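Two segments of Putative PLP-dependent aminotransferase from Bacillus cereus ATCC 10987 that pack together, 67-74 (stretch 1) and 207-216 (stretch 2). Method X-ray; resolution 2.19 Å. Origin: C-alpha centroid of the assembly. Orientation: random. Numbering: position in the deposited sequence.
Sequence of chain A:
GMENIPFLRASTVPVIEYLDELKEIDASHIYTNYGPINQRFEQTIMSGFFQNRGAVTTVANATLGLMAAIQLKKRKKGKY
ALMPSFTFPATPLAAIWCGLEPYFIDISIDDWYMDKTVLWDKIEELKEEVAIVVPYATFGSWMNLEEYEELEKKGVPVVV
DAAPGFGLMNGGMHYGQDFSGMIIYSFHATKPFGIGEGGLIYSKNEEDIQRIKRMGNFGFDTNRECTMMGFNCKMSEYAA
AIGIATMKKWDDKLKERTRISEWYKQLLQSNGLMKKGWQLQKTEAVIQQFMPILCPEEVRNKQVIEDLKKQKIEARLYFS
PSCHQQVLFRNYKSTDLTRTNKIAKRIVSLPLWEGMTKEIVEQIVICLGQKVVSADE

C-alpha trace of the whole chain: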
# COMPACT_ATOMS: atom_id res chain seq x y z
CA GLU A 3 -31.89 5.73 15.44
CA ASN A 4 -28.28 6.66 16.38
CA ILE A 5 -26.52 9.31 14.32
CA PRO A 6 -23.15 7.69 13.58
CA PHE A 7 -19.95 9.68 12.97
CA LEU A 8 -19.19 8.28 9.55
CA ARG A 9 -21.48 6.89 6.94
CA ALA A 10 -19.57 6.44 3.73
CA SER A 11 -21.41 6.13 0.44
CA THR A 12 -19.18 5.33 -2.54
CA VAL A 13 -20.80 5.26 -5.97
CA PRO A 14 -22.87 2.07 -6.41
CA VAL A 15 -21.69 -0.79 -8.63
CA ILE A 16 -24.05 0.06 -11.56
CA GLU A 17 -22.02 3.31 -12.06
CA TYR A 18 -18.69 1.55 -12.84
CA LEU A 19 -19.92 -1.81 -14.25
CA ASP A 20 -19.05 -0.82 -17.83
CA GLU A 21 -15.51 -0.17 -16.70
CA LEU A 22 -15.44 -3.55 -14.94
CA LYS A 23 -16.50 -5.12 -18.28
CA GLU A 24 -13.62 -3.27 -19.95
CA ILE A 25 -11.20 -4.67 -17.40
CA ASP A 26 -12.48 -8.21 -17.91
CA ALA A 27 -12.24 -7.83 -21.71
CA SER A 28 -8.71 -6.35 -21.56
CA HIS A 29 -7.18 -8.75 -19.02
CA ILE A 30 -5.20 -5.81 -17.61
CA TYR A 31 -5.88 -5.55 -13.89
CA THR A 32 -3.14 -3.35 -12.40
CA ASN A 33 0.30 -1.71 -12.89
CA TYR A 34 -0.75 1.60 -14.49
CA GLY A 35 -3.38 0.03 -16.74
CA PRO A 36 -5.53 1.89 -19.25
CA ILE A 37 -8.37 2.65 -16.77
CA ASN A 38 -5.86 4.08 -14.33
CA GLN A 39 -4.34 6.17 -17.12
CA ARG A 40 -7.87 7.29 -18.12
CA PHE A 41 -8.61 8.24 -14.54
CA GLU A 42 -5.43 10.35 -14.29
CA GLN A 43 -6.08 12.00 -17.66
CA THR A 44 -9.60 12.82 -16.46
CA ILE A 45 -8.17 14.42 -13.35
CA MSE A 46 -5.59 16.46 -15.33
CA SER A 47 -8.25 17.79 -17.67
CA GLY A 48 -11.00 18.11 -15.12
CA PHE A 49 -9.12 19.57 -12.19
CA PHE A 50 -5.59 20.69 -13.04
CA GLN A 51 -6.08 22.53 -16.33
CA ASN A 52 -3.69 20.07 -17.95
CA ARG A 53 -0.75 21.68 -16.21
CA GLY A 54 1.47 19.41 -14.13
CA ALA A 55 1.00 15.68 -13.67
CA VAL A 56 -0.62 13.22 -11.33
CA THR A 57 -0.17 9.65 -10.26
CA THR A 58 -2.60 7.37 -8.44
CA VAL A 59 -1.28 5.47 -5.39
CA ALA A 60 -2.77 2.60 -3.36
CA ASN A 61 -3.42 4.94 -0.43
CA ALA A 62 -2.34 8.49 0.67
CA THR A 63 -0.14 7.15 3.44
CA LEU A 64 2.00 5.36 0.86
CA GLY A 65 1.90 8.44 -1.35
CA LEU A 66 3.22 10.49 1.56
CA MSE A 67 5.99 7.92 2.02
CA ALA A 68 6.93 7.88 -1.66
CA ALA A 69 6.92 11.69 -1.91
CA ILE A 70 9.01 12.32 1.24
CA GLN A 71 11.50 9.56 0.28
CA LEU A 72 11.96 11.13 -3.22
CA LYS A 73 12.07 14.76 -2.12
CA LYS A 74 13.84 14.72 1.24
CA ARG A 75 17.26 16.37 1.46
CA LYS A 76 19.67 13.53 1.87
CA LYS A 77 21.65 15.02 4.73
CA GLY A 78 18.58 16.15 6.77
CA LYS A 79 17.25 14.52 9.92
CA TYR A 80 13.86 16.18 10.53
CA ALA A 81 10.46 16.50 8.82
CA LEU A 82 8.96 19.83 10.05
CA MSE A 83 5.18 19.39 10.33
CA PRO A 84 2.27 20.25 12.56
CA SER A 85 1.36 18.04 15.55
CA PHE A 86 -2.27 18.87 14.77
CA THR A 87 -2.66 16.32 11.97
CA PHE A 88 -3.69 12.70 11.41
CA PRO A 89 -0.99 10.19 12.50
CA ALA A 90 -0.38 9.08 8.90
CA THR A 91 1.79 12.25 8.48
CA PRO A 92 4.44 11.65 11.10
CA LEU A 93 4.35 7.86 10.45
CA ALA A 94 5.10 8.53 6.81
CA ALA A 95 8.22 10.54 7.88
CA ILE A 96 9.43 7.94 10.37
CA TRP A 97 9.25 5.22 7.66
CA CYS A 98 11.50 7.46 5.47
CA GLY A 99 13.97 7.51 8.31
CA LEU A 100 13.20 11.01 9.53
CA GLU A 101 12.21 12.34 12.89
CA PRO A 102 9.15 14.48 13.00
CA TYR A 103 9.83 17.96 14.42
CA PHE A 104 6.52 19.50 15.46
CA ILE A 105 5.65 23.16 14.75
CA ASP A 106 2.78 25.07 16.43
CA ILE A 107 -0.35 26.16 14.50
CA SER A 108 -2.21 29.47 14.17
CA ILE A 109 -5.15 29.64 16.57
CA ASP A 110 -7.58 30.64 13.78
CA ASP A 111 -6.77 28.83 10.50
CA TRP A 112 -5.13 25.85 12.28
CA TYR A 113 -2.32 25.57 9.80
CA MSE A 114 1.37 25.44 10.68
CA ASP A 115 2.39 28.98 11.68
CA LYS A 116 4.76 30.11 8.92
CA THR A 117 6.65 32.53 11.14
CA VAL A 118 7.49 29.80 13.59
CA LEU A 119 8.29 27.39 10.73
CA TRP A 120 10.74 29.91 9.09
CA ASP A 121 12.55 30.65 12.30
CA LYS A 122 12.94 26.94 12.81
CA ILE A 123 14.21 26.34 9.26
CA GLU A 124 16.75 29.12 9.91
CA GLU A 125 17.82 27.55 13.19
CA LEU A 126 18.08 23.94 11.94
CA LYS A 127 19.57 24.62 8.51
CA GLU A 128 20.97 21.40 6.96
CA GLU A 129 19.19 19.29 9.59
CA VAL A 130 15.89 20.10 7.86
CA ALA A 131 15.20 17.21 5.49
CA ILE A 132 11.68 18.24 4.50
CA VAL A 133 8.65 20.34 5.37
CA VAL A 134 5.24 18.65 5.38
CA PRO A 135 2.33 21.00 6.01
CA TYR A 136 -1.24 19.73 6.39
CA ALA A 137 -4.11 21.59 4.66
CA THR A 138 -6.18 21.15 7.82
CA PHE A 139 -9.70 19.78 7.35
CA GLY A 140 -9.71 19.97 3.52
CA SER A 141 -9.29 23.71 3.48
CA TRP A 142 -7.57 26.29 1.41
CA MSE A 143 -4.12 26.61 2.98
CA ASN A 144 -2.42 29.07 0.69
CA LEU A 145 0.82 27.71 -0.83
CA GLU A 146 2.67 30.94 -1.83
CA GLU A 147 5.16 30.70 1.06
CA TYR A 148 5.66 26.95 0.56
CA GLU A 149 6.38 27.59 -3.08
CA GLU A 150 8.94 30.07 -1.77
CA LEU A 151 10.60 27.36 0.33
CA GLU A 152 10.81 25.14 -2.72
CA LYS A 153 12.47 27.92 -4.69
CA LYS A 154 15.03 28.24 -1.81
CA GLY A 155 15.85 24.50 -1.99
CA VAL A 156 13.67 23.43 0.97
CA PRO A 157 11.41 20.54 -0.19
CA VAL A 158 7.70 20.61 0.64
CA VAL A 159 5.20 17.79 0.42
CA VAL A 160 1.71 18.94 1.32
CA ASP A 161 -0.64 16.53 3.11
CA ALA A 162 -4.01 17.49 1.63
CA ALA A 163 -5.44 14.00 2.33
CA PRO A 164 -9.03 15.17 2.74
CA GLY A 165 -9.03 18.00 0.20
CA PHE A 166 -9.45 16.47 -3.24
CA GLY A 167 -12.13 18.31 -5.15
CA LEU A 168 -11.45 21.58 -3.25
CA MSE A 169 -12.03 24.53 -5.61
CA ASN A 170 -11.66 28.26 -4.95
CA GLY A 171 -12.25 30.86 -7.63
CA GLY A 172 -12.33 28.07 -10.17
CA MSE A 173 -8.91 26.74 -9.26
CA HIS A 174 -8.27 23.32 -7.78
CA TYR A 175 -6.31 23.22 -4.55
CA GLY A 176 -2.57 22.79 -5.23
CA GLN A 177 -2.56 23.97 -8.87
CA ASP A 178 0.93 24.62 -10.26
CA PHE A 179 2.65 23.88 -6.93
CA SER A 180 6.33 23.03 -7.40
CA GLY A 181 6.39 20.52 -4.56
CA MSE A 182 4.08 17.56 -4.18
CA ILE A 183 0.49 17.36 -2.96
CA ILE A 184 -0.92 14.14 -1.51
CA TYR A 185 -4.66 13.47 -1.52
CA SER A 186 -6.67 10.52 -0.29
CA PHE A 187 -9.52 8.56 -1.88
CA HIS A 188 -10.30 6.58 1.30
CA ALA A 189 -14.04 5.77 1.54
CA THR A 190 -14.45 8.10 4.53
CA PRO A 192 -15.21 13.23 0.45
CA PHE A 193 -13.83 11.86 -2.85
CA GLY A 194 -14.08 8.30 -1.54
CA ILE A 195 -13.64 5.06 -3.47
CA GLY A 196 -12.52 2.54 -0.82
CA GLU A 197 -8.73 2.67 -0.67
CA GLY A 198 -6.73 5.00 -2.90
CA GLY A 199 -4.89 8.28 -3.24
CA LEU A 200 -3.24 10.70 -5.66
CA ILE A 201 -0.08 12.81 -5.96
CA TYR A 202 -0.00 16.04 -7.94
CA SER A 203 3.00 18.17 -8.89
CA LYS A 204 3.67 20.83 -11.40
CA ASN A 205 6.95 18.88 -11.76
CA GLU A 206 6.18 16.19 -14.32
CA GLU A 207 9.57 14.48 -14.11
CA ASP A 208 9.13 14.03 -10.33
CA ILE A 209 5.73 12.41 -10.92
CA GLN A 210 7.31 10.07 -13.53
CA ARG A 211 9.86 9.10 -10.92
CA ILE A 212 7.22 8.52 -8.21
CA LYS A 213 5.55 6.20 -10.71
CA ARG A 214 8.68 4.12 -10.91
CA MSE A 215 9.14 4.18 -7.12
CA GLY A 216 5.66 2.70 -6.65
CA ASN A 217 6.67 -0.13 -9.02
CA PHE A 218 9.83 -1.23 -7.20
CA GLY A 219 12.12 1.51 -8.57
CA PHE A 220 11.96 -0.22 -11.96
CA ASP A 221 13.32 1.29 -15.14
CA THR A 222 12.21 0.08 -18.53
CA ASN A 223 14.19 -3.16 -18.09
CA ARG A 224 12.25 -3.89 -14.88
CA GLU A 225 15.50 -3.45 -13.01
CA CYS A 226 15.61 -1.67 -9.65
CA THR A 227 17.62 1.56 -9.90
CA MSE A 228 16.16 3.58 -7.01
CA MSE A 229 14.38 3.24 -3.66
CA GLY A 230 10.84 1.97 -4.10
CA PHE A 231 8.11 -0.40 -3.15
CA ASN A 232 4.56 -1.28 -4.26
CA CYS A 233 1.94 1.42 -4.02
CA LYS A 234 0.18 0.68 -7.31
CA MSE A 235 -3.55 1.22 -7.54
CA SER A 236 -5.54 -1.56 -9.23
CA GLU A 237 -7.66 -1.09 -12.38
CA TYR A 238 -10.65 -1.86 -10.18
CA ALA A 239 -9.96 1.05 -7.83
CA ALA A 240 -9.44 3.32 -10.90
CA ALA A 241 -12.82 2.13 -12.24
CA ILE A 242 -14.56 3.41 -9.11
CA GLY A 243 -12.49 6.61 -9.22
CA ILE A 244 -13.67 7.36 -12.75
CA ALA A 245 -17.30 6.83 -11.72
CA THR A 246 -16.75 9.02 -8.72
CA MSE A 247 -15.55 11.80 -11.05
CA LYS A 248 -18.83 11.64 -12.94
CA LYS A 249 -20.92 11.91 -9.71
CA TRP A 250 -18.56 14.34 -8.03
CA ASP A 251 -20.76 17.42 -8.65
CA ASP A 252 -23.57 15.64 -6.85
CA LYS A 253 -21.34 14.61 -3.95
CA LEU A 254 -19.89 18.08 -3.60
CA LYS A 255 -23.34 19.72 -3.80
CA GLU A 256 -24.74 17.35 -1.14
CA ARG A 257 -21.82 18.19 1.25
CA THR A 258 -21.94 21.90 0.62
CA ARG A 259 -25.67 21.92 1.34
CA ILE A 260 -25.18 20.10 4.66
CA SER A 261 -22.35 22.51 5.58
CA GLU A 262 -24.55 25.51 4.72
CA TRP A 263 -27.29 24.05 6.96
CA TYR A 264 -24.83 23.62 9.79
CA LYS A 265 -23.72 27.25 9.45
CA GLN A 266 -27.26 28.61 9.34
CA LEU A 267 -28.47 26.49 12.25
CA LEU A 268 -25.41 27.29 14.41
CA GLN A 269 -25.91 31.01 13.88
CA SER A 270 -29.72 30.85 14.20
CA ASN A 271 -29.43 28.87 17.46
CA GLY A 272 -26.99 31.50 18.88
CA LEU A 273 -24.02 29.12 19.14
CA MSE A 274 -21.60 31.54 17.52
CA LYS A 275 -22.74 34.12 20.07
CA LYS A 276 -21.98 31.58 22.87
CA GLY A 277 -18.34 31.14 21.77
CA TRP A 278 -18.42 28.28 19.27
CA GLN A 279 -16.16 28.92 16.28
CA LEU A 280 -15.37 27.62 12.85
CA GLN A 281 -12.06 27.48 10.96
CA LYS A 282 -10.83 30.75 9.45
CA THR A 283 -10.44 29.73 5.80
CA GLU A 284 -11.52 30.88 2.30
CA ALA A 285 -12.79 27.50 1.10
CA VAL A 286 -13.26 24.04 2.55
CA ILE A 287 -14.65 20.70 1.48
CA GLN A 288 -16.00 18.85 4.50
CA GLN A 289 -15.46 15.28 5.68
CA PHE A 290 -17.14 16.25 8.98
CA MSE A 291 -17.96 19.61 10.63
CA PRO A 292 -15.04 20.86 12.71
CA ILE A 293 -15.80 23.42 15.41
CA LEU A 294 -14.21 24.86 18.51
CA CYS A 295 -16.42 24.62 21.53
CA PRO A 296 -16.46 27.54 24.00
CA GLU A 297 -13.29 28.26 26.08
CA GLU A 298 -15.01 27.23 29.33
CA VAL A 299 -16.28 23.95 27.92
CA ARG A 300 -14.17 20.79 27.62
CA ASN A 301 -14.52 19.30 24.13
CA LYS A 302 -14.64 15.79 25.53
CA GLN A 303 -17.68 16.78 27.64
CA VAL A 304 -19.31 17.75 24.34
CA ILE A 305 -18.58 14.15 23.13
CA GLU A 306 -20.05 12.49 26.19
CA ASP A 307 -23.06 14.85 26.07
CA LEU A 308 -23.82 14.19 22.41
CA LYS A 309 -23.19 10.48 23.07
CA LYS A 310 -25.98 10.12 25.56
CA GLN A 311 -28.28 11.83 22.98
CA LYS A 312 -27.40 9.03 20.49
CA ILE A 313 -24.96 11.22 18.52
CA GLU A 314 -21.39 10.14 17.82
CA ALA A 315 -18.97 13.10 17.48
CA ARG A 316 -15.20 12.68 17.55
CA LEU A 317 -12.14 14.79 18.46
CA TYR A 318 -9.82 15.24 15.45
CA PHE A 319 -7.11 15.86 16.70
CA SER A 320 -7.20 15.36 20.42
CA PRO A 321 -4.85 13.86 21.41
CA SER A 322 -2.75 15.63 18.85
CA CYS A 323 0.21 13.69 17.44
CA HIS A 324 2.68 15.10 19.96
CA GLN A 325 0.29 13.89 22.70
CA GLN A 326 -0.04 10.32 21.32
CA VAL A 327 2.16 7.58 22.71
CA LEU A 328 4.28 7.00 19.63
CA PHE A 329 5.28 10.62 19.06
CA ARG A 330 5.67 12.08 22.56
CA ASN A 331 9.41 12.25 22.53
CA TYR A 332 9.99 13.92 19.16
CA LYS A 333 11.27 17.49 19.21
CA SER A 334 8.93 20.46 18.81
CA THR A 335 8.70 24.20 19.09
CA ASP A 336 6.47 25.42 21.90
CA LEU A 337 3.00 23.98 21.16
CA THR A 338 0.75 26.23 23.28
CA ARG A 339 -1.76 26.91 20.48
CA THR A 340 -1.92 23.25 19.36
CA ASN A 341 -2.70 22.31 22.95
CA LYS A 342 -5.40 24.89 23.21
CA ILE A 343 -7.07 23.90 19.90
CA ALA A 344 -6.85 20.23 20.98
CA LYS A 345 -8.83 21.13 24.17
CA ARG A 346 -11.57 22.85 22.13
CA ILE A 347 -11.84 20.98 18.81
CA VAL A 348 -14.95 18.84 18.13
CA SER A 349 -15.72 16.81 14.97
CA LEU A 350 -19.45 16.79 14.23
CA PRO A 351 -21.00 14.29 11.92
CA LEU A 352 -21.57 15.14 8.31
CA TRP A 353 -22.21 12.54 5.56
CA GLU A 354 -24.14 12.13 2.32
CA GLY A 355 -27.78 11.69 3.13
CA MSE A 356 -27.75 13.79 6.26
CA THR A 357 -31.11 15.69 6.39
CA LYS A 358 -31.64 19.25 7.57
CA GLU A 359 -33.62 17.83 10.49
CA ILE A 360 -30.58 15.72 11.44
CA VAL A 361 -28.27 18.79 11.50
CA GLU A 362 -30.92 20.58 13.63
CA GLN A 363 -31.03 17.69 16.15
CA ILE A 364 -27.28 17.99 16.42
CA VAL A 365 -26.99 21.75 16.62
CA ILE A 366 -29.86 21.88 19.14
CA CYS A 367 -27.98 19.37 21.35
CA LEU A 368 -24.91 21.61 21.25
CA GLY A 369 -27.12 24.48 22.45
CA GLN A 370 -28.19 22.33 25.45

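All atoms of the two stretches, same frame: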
# COMPACT_ATOMS: atom_id res chain seq x y z
N MSE A 67 4.70 8.62 1.89
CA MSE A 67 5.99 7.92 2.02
C MSE A 67 6.85 8.04 0.77
O MSE A 67 8.04 8.37 0.85
CB MSE A 67 5.76 6.45 2.42
CG MSE A 67 5.28 6.29 3.88
SE MSE A 67 4.52 4.54 4.19
CE MSE A 67 6.06 3.59 4.00
N ALA A 68 6.23 7.81 -0.39
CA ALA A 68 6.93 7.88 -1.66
C ALA A 68 7.49 9.29 -1.85
O ALA A 68 8.71 9.48 -2.14
CB ALA A 68 5.98 7.57 -2.78
N ALA A 69 6.60 10.28 -1.69
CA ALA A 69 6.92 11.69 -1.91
C ALA A 69 8.05 12.20 -0.99
O ALA A 69 9.00 12.80 -1.46
CB ALA A 69 5.66 12.57 -1.80
N ILE A 70 7.96 11.92 0.29
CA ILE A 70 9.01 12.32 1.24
C ILE A 70 10.35 11.65 0.92
O ILE A 70 11.38 12.31 0.88
CB ILE A 70 8.58 11.98 2.69
CG1 ILE A 70 7.47 12.94 3.14
CG2 ILE A 70 9.78 12.00 3.69
CD1 ILE A 70 6.57 12.38 4.20
N GLN A 71 10.31 10.33 0.68
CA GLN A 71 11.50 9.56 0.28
C GLN A 71 12.15 10.18 -0.97
O GLN A 71 13.34 10.40 -0.97
CB GLN A 71 11.16 8.08 0.03
CG GLN A 71 12.36 7.25 -0.39
CD GLN A 71 13.48 7.23 0.64
OE1 GLN A 71 13.23 7.25 1.84
NE2 GLN A 71 14.72 7.21 0.17
N LEU A 72 11.38 10.49 -2.02
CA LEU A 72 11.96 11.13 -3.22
C LEU A 72 12.54 12.52 -2.95
O LEU A 72 13.61 12.87 -3.42
CB LEU A 72 10.90 11.28 -4.33
CG LEU A 72 11.32 12.04 -5.58
CD1 LEU A 72 12.41 11.25 -6.30
CD2 LEU A 72 10.12 12.32 -6.48
N LYS A 73 11.81 13.33 -2.20
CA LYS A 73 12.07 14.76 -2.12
C LYS A 73 12.94 15.15 -0.92
O LYS A 73 13.48 16.24 -0.91
CB LYS A 73 10.73 15.49 -2.08
CG LYS A 73 10.06 15.53 -3.45
CD LYS A 73 8.85 16.40 -3.52
CE LYS A 73 9.10 17.89 -3.21
NZ LYS A 73 9.61 18.70 -4.32
N LYS A 74 13.08 14.31 0.08
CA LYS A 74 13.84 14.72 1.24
C LYS A 74 15.31 15.06 0.91
O LYS A 74 15.97 14.41 0.11
CB LYS A 74 13.78 13.67 2.35
CG LYS A 74 14.41 12.35 1.96
CD LYS A 74 14.28 11.23 3.00
CE LYS A 74 15.21 10.09 2.62
NZ LYS A 74 15.31 9.11 3.67
N GLU A 207 8.50 15.45 -14.30
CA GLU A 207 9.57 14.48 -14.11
C GLU A 207 9.50 13.84 -12.73
O GLU A 207 9.63 12.63 -12.61
CB GLU A 207 10.95 15.15 -14.30
CG GLU A 207 11.27 15.63 -15.73
N ASP A 208 9.26 14.62 -11.67
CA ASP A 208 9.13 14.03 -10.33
C ASP A 208 8.00 13.00 -10.24
O ASP A 208 8.15 11.95 -9.63
CB ASP A 208 8.90 15.12 -9.27
CG ASP A 208 10.12 16.01 -9.04
OD1 ASP A 208 11.25 15.65 -9.48
OD2 ASP A 208 9.94 17.09 -8.43
N ILE A 209 6.87 13.33 -10.84
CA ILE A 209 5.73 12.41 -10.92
C ILE A 209 6.10 11.15 -11.68
O ILE A 209 5.74 10.07 -11.26
CB ILE A 209 4.49 13.08 -11.57
CG1 ILE A 209 4.00 14.21 -10.65
CG2 ILE A 209 3.38 12.05 -11.90
CD1 ILE A 209 3.39 13.78 -9.37
N GLN A 210 6.80 11.27 -12.81
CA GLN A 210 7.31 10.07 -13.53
C GLN A 210 8.16 9.18 -12.61
O GLN A 210 8.04 7.95 -12.58
CB GLN A 210 8.15 10.46 -14.73
CG GLN A 210 7.31 11.15 -15.83
CD GLN A 210 8.12 11.85 -16.95
OE1 GLN A 210 9.36 11.87 -16.95
NE2 GLN A 210 7.39 12.43 -17.91
N ARG A 211 9.00 9.83 -11.83
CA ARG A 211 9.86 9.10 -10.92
C ARG A 211 9.04 8.42 -9.83
O ARG A 211 9.29 7.26 -9.51
CB ARG A 211 10.91 10.04 -10.33
CG ARG A 211 12.00 9.33 -9.65
CD ARG A 211 13.26 10.15 -9.64
NE ARG A 211 13.86 10.15 -10.95
CZ ARG A 211 14.75 11.04 -11.37
NH1 ARG A 211 15.17 12.01 -10.55
NH2 ARG A 211 15.24 10.94 -12.60
N ILE A 212 8.06 9.12 -9.26
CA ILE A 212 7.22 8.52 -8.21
C ILE A 212 6.57 7.27 -8.80
O ILE A 212 6.40 6.26 -8.11
CB ILE A 212 6.09 9.46 -7.70
CG1 ILE A 212 6.64 10.48 -6.71
CG2 ILE A 212 4.95 8.62 -7.03
CD1 ILE A 212 6.65 10.07 -5.28
N LYS A 213 6.17 7.35 -10.07
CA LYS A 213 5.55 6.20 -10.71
C LYS A 213 6.47 4.99 -10.64
O LYS A 213 6.04 3.89 -10.30
CB LYS A 213 5.15 6.52 -12.17
CG LYS A 213 3.71 7.05 -12.24
CD LYS A 213 3.36 7.79 -13.54
CE LYS A 213 1.87 7.74 -13.93
NZ LYS A 213 0.93 7.13 -12.91
N ARG A 214 7.74 5.20 -10.94
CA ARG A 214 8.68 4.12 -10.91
C ARG A 214 8.87 3.63 -9.48
O ARG A 214 8.93 2.42 -9.28
CB ARG A 214 10.02 4.55 -11.45
CG ARG A 214 10.06 4.79 -12.98
CD ARG A 214 11.53 5.01 -13.35
NE ARG A 214 11.67 5.42 -14.73
CZ ARG A 214 12.80 5.39 -15.42
NH1 ARG A 214 13.93 4.96 -14.87
NH2 ARG A 214 12.79 5.76 -16.69
N MSE A 215 8.98 4.56 -8.53
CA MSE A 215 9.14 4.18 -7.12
C MSE A 215 8.02 3.25 -6.61
O MSE A 215 8.27 2.31 -5.90
CB MSE A 215 9.23 5.42 -6.23
CG MSE A 215 10.52 6.14 -6.40
SE MSE A 215 10.61 7.77 -5.36
CE MSE A 215 10.22 6.99 -3.54
N GLY A 216 6.79 3.53 -7.02
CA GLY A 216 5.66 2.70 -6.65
C GLY A 216 5.58 1.37 -7.37
O GLY A 216 4.66 0.60 -7.11
O HOH W 1 8.31 18.18 -6.53

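Both stretches are helical, and both helices begin earlier in the chain. The first runs through Lys73, and the second through Met215. Their axes approach to 10.1 Å, and their N-to-C directions differ by 116°, so the helices cross steeply. The contact buries 369 Å², both sides summed. The backbones come nearest where Ala68 CA lies 6.6 Å from Ile212 CA. No hydrogen bond joins the stretches directly; the backbone groups are largely occupied within each helix, as in Leu72 N to Ala68 O (2.9 Å) and Ile212 N to Asp208 O (2.9 Å).

Leu72 covers the most surface. Its CA-to-CB bond points toward the second helix, and its side chain fits as a knob among Asp208, Arg211, Ile212 and Met215. These four positions follow an i, i+3, i+4, i+7 pattern over about two turns, so they line one face of the helix and frame a hollow. Leu72 CD1 lies 3.6 Å from Arg211 CD, so the leucine meets the aliphatic part of the arginine. Leu72 CD2 is 3.9 Å from Ile212 CG1 and 3.7 Å from the backbone atom Asp208 O. Leu72 CB packs 3.7 Å from Met215 SE. These are van der Waals contacts.

Met215 is selenomethionine and covers the next largest area. Its CA-to-CB bond also points toward the other helix. Its chi angles are m, t and p. Its terminal methyl reaches the first helix backbone, with Met215 CE 3.2 Å from Ala68 O. This is a close contact, not a hydrogen bond. The same methyl, Met215 CE, is 3.8 Å from Gln71 CG, an aliphatic carbon of that side chain. The end of Gln71 leads away, and its OE1 accepts a weak hydrogen bond from Lys74 NZ (3.3 Å) within its own stretch.

Ile212 is third. Its CA-to-CB bond points sideways, but the end of the side chain comes nearer to the first helix. Ile212 CD1 packs 3.6 Å from Ala68 CB and also lies 3.6 Å from Ala69 N. Ala68 presents just a methyl here, and the isoleucine packs close to the helix backbone beside it.

A polar link lies beside these apolar contacts. Lys73 NZ and Asp208 OD2 carry opposite charges but stand 4.4 Å apart, beyond a salt bridge. Water 1 bridges them: it accepts a hydrogen bond from Lys73 NZ at 2.6 Å and donates one to Asp208 OD2 at 2.7 Å.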